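Local coordinates for protein polyhedrin (Orgyia pseudotsugata cypovirus 5, PDB 5A8U) that forms the crystalline matrix of the viral occlusion bodies (polyhedra), which protect the virus outside its host until insect larvae eat them, at residues N67-P71 against F223-Y227; S26-V32 against T51-A55. All blocks are in the same frame, centred on the assembly; numbering follows the deposited sequence.

Interaction 1: residues N67-P71 against F223-Y227; sequences NYMNP and FSTAY
N70 reaches out of a loop folded as an Asx motif and sets its carboxamide against S224 and T225 of strand 223-227, outermost in the sheet of this chain. Its CG lies anti to the carbonyl carbon (chi1 -61°), which carries the amide to the strand. There ND2 gives a hydrogen bond to S224 OG (2.9 Å, N-H...O angle 163°) that lies practically in the amide plane. On the other branch, OD1 comes to 3.3 Å from T225 CA; nearer the backbone, N70 CB faces the A226 methyl. S224 CB points at the loop, and its OG, held anti to the backbone N, takes the N70 amide bond and lies 3.9 Å from M69 CG. Each polar end has a second partner on strand 43-50: N70 ND2 also bonds Q44 OE1, and S224 OG bonds V45 O, so a buried network joins the loop to two adjacent strands. Q61 of the second subunit donates from NE2 to M69 O and S224 O, placing a subunit interface on the same spot. The loop keeps its shape through N67 OD1, which accepts N70 N at 2.7 Å, tilted 27° from the carbonyl plane, and M69 N, more weakly, at 2.8 Å.

Interaction 2: residues S26-V32 against T51-A55; sequences SNSGINV and TEVIA
I54 projects from strand 53-55 between I30 and V32, which point toward it from strand 30-32. I30 CD1 reaches I54 CG2 at 3.8 Å, its extended chain running past the I54 side chain in the opposite direction. I54 CG1 stands anti to the backbone N (chi1 -170°) and sends CD1 alongside V32, 3.7 Å from V32 CB and 3.6 Å from V32 N. At the other end, T51 points away overall, yet its CB lies 3.3 Å from S26 O and its CG2 3.7 Å from S28 O. The E52 chain bends to bring OE2 within 3.3 Å of S26 CB. S26 OG is bonded to E204 OE1, which also lies close to E52 OE2, a pairing of like charges that might raise the pKa of one carboxylate, while R196 binds both sides, through NE to T51 O and NH2 to S28 OG. Around this apolar layer, backbone bonds tie I30 and V32 to strand 43-50, and I54 to strand 189-195. Strands 30-32 and 53-55 run nearly parallel (13°), their axes 8.0 Å apart at closest approach, packing face to face across two sheets, and V194 of strand 189-195 touches both V32 and I54.

Overall arrangement
After helix 6-21, the chain enters 26-32 and strand 30-37, returns along 43-50, and comes back against 26-32 at 51-55. Interaction 2 thus closes a short, helix-free excursion, mostly strand, and packs the six-stranded sheet on the three-stranded one. Only then, past helix 60-63, does 67-71 begin the far longer loop of interaction 1, which closes on strand 223-227, an outermost strand of the larger sheet within the chain, after 151 intervening residues. The two closures follow in series, neither nested nor crossed. Their centres are 22 Å apart and they do not touch, yet strand 43-50, flanked by 30-37 and 223-227, links them. Both contacts also reach the second subunit.

Interaction 1: residues N67-P71 against F223-Y227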
loop_
_atom_site.group_PDB
_atom_site.type_symbol
_atom_site.label_atom_id
_atom_site.label_comp_id
_atom_site.label_asym_id
_atom_site.label_seq_id
_atom_site.Cartn_x
_atom_site.Cartn_y
_atom_site.Cartn_z
ATOM N N ASN A 67 -13.970 -2.684 10.073
ATOM C CA ASN A 67 -13.320 -3.185 8.865
ATOM C C ASN A 67 -12.106 -4.039 9.216
ATOM O O ASN A 67 -11.850 -4.286 10.394
ATOM C CB ASN A 67 -12.941 -2.007 7.960
ATOM C CG ASN A 67 -12.016 -1.030 8.634
ATOM O OD1 ASN A 67 -11.045 -1.417 9.273
ATOM N ND2 ASN A 67 -12.318 0.249 8.497
ATOM N N TYR A 68 -11.358 -4.483 8.211
ATOM C CA TYR A 68 -10.244 -5.380 8.488
ATOM C C TYR A 68 -9.143 -4.721 9.315
ATOM O O TYR A 68 -8.373 -5.409 10.016
ATOM C CB TYR A 68 -9.688 -6.002 7.194
ATOM C CG TYR A 68 -9.052 -5.040 6.209
ATOM C CD1 TYR A 68 -7.728 -4.643 6.356
ATOM C CD2 TYR A 68 -9.772 -4.551 5.112
ATOM C CE1 TYR A 68 -7.140 -3.775 5.462
ATOM C CE2 TYR A 68 -9.181 -3.683 4.198
ATOM C CZ TYR A 68 -7.865 -3.300 4.383
ATOM O OH TYR A 68 -7.256 -2.445 3.489
ATOM N N MET A 69 -9.072 -3.393 9.241
ATOM C CA MET A 69 -8.055 -2.637 9.970
ATOM C C MET A 69 -8.490 -2.437 11.418
ATOM O O MET A 69 -7.689 -2.573 12.340
ATOM C CB MET A 69 -7.832 -1.275 9.298
ATOM C CG MET A 69 -6.635 -0.483 9.836
ATOM S SD MET A 69 -5.046 -1.243 9.406
ATOM C CE MET A 69 -5.125 -1.155 7.620
ATOM N N ASN A 70 -9.760 -2.099 11.602
ATOM C CA ASN A 70 -10.313 -1.843 12.927
ATOM C C ASN A 70 -11.614 -2.599 13.123
ATOM O O ASN A 70 -12.689 -2.076 12.846
ATOM C CB ASN A 70 -10.551 -0.347 13.089
ATOM C CG ASN A 70 -9.271 0.434 12.967
ATOM O OD1 ASN A 70 -8.324 0.174 13.711
ATOM N ND2 ASN A 70 -9.218 1.375 12.019
ATOM N N PRO A 71 -11.517 -3.855 13.579
ATOM C CA PRO A 71 -12.711 -4.644 13.909
ATOM C C PRO A 71 -13.445 -4.033 15.086
ATOM O O PRO A 71 -12.885 -3.190 15.793
ATOM C CB PRO A 71 -12.128 -6.001 14.328
ATOM C CG PRO A 71 -10.731 -6.034 13.736
ATOM C CD PRO A 71 -10.267 -4.607 13.789
ATOM N N PHE A 223 -0.836 5.087 11.035
ATOM C CA PHE A 223 -1.538 4.776 12.267
ATOM C C PHE A 223 -3.039 4.735 12.008
ATOM O O PHE A 223 -3.587 5.580 11.293
ATOM C CB PHE A 223 -1.250 5.826 13.334
ATOM C CG PHE A 223 -2.159 5.725 14.525
ATOM C CD1 PHE A 223 -1.863 4.853 15.563
ATOM C CD2 PHE A 223 -3.343 6.453 14.578
ATOM C CE1 PHE A 223 -2.728 4.733 16.654
ATOM C CE2 PHE A 223 -4.199 6.341 15.665
ATOM C CZ PHE A 223 -3.889 5.487 16.702
ATOM N N SER A 224 -3.714 3.759 12.601
ATOM C CA SER A 224 -5.156 3.771 12.521
ATOM C C SER A 224 -5.787 3.121 13.737
ATOM O O SER A 224 -5.308 2.097 14.230
ATOM C CB SER A 224 -5.621 3.041 11.259
ATOM O OG SER A 224 -7.034 3.117 11.159
ATOM N N THR A 225 -6.873 3.713 14.209
ATOM C CA THR A 225 -7.707 3.047 15.209
ATOM C C THR A 225 -9.090 3.658 15.145
ATOM O O THR A 225 -9.303 4.653 14.448
ATOM C CB THR A 225 -7.150 3.185 16.655
ATOM O OG1 THR A 225 -7.822 2.238 17.502
ATOM C CG2 THR A 225 -7.367 4.589 17.200
ATOM N N ALA A 226 -10.033 3.053 15.857
ATOM C CA ALA A 226 -11.330 3.684 16.044
ATOM C C ALA A 226 -11.542 3.896 17.530
ATOM O O ALA A 226 -11.171 3.044 18.343
ATOM C CB ALA A 226 -12.442 2.826 15.468
ATOM N N TYR A 227 -12.127 5.040 17.867
ATOM C CA TYR A 227 -12.397 5.420 19.247
ATOM C C TYR A 227 -13.900 5.549 19.463
ATOM O O TYR A 227 -14.636 5.956 18.560
ATOM C CB TYR A 227 -11.733 6.763 19.583
ATOM C CG TYR A 227 -10.266 6.644 19.895
ATOM C CD1 TYR A 227 -9.854 6.081 21.096
ATOM C CD2 TYR A 227 -9.301 7.076 19.000
ATOM C CE1 TYR A 227 -8.504 5.938 21.410
ATOM C CE2 TYR A 227 -7.937 6.948 19.304
ATOM C CZ TYR A 227 -7.552 6.372 20.511
ATOM O OH TYR A 227 -6.218 6.215 20.849
#

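Interaction 2: residues S26-V32 against T51-A55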
loop_
_atom_site.group_PDB
_atom_site.type_symbol
_atom_site.label_atom_id
_atom_site.label_comp_id
_atom_site.label_asym_id
_atom_site.label_seq_id
_atom_site.Cartn_x
_atom_site.Cartn_y
_atom_site.Cartn_z
ATOM N N SER A 26 13.277 19.671 5.970
ATOM C CA SER A 26 12.785 18.608 5.115
ATOM C C SER A 26 12.831 17.266 5.826
ATOM O O SER A 26 12.251 16.310 5.350
ATOM C CB SER A 26 13.589 18.517 3.810
ATOM O OG SER A 26 13.429 19.688 3.029
ATOM N N ASN A 27 13.528 17.189 6.957
ATOM C CA ASN A 27 13.603 15.933 7.699
ATOM C C ASN A 27 12.714 15.865 8.947
ATOM O O ASN A 27 12.752 14.883 9.691
ATOM C CB ASN A 27 15.058 15.595 8.013
ATOM C CG ASN A 27 15.833 15.262 6.761
ATOM O OD1 ASN A 27 16.815 15.931 6.419
ATOM N ND2 ASN A 27 15.373 14.242 6.046
ATOM N N SER A 28 11.903 16.904 9.148
ATOM C CA SER A 28 10.821 16.841 10.130
ATOM C C SER A 28 9.631 16.135 9.500
ATOM O O SER A 28 9.650 15.796 8.314
ATOM C CB SER A 28 10.399 18.247 10.556
ATOM O OG SER A 28 9.833 18.955 9.463
ATOM N N GLY A 29 8.592 15.916 10.290
ATOM C CA GLY A 29 7.413 15.245 9.787
ATOM C C GLY A 29 6.288 16.169 9.374
ATOM O O GLY A 29 6.066 17.213 9.981
ATOM N N ILE A 30 5.582 15.779 8.315
ATOM C CA ILE A 30 4.299 16.373 7.968
ATOM C C ILE A 30 3.271 15.279 8.232
ATOM O O ILE A 30 3.559 14.098 8.026
ATOM C CB ILE A 30 4.242 16.852 6.476
ATOM C CG1 ILE A 30 4.672 15.750 5.506
ATOM C CG2 ILE A 30 5.109 18.111 6.265
ATOM C CD1 ILE A 30 4.348 16.075 4.020
ATOM N N ASN A 31 2.102 15.668 8.733
ATOM C CA ASN A 31 1.064 14.710 9.108
ATOM C C ASN A 31 -0.211 14.996 8.350
ATOM O O ASN A 31 -0.604 16.144 8.183
ATOM C CB ASN A 31 0.770 14.771 10.605
ATOM C CG ASN A 31 1.780 14.013 11.429
ATOM O OD1 ASN A 31 1.564 12.863 11.795
ATOM N ND2 ASN A 31 2.904 14.661 11.724
ATOM N N VAL A 32 -0.854 13.937 7.892
ATOM C CA VAL A 32 -2.174 14.035 7.303
ATOM C C VAL A 32 -3.038 13.061 8.076
ATOM O O VAL A 32 -2.675 11.898 8.238
ATOM C CB VAL A 32 -2.148 13.670 5.813
ATOM C CG1 VAL A 32 -3.550 13.730 5.233
ATOM C CG2 VAL A 32 -1.220 14.651 5.076
ATOM N N THR A 51 8.021 13.057 4.856
ATOM C CA THR A 51 8.961 14.160 4.928
ATOM C C THR A 51 8.736 15.154 3.791
ATOM O O THR A 51 8.630 16.343 4.038
ATOM C CB THR A 51 10.390 13.637 4.876
ATOM O OG1 THR A 51 10.485 12.640 3.844
ATOM C CG2 THR A 51 10.760 13.022 6.215
ATOM N N GLU A 52 8.639 14.666 2.556
ATOM C CA GLU A 52 8.555 15.540 1.383
ATOM C C GLU A 52 7.184 15.479 0.738
ATOM O O GLU A 52 6.702 16.451 0.152
ATOM C CB GLU A 52 9.582 15.088 0.328
ATOM C CG GLU A 52 11.040 15.270 0.733
ATOM C CD GLU A 52 11.557 16.690 0.601
ATOM O OE1 GLU A 52 10.851 17.590 0.079
ATOM O OE2 GLU A 52 12.715 16.903 1.015
ATOM N N VAL A 53 6.577 14.304 0.805
ATOM C CA VAL A 53 5.308 14.087 0.153
ATOM C C VAL A 53 4.507 13.106 0.993
ATOM O O VAL A 53 5.038 12.159 1.591
ATOM C CB VAL A 53 5.513 13.544 -1.265
ATOM C CG1 VAL A 53 6.190 12.186 -1.218
ATOM C CG2 VAL A 53 4.187 13.458 -2.016
ATOM N N ILE A 54 3.220 13.366 1.081
ATOM C CA ILE A 54 2.352 12.436 1.757
ATOM C C ILE A 54 1.129 12.227 0.873
ATOM O O ILE A 54 0.436 13.175 0.526
ATOM C CB ILE A 54 2.014 12.960 3.150
ATOM C CG1 ILE A 54 1.299 11.900 3.968
ATOM C CG2 ILE A 54 1.174 14.176 3.060
ATOM C CD1 ILE A 54 1.245 12.284 5.424
ATOM N N ALA A 55 0.891 10.973 0.503
ATOM C CA ALA A 55 -0.114 10.630 -0.485
ATOM C C ALA A 55 -0.778 9.356 -0.004
ATOM O O ALA A 55 -0.151 8.533 0.660
ATOM C CB ALA A 55 0.542 10.389 -1.842
#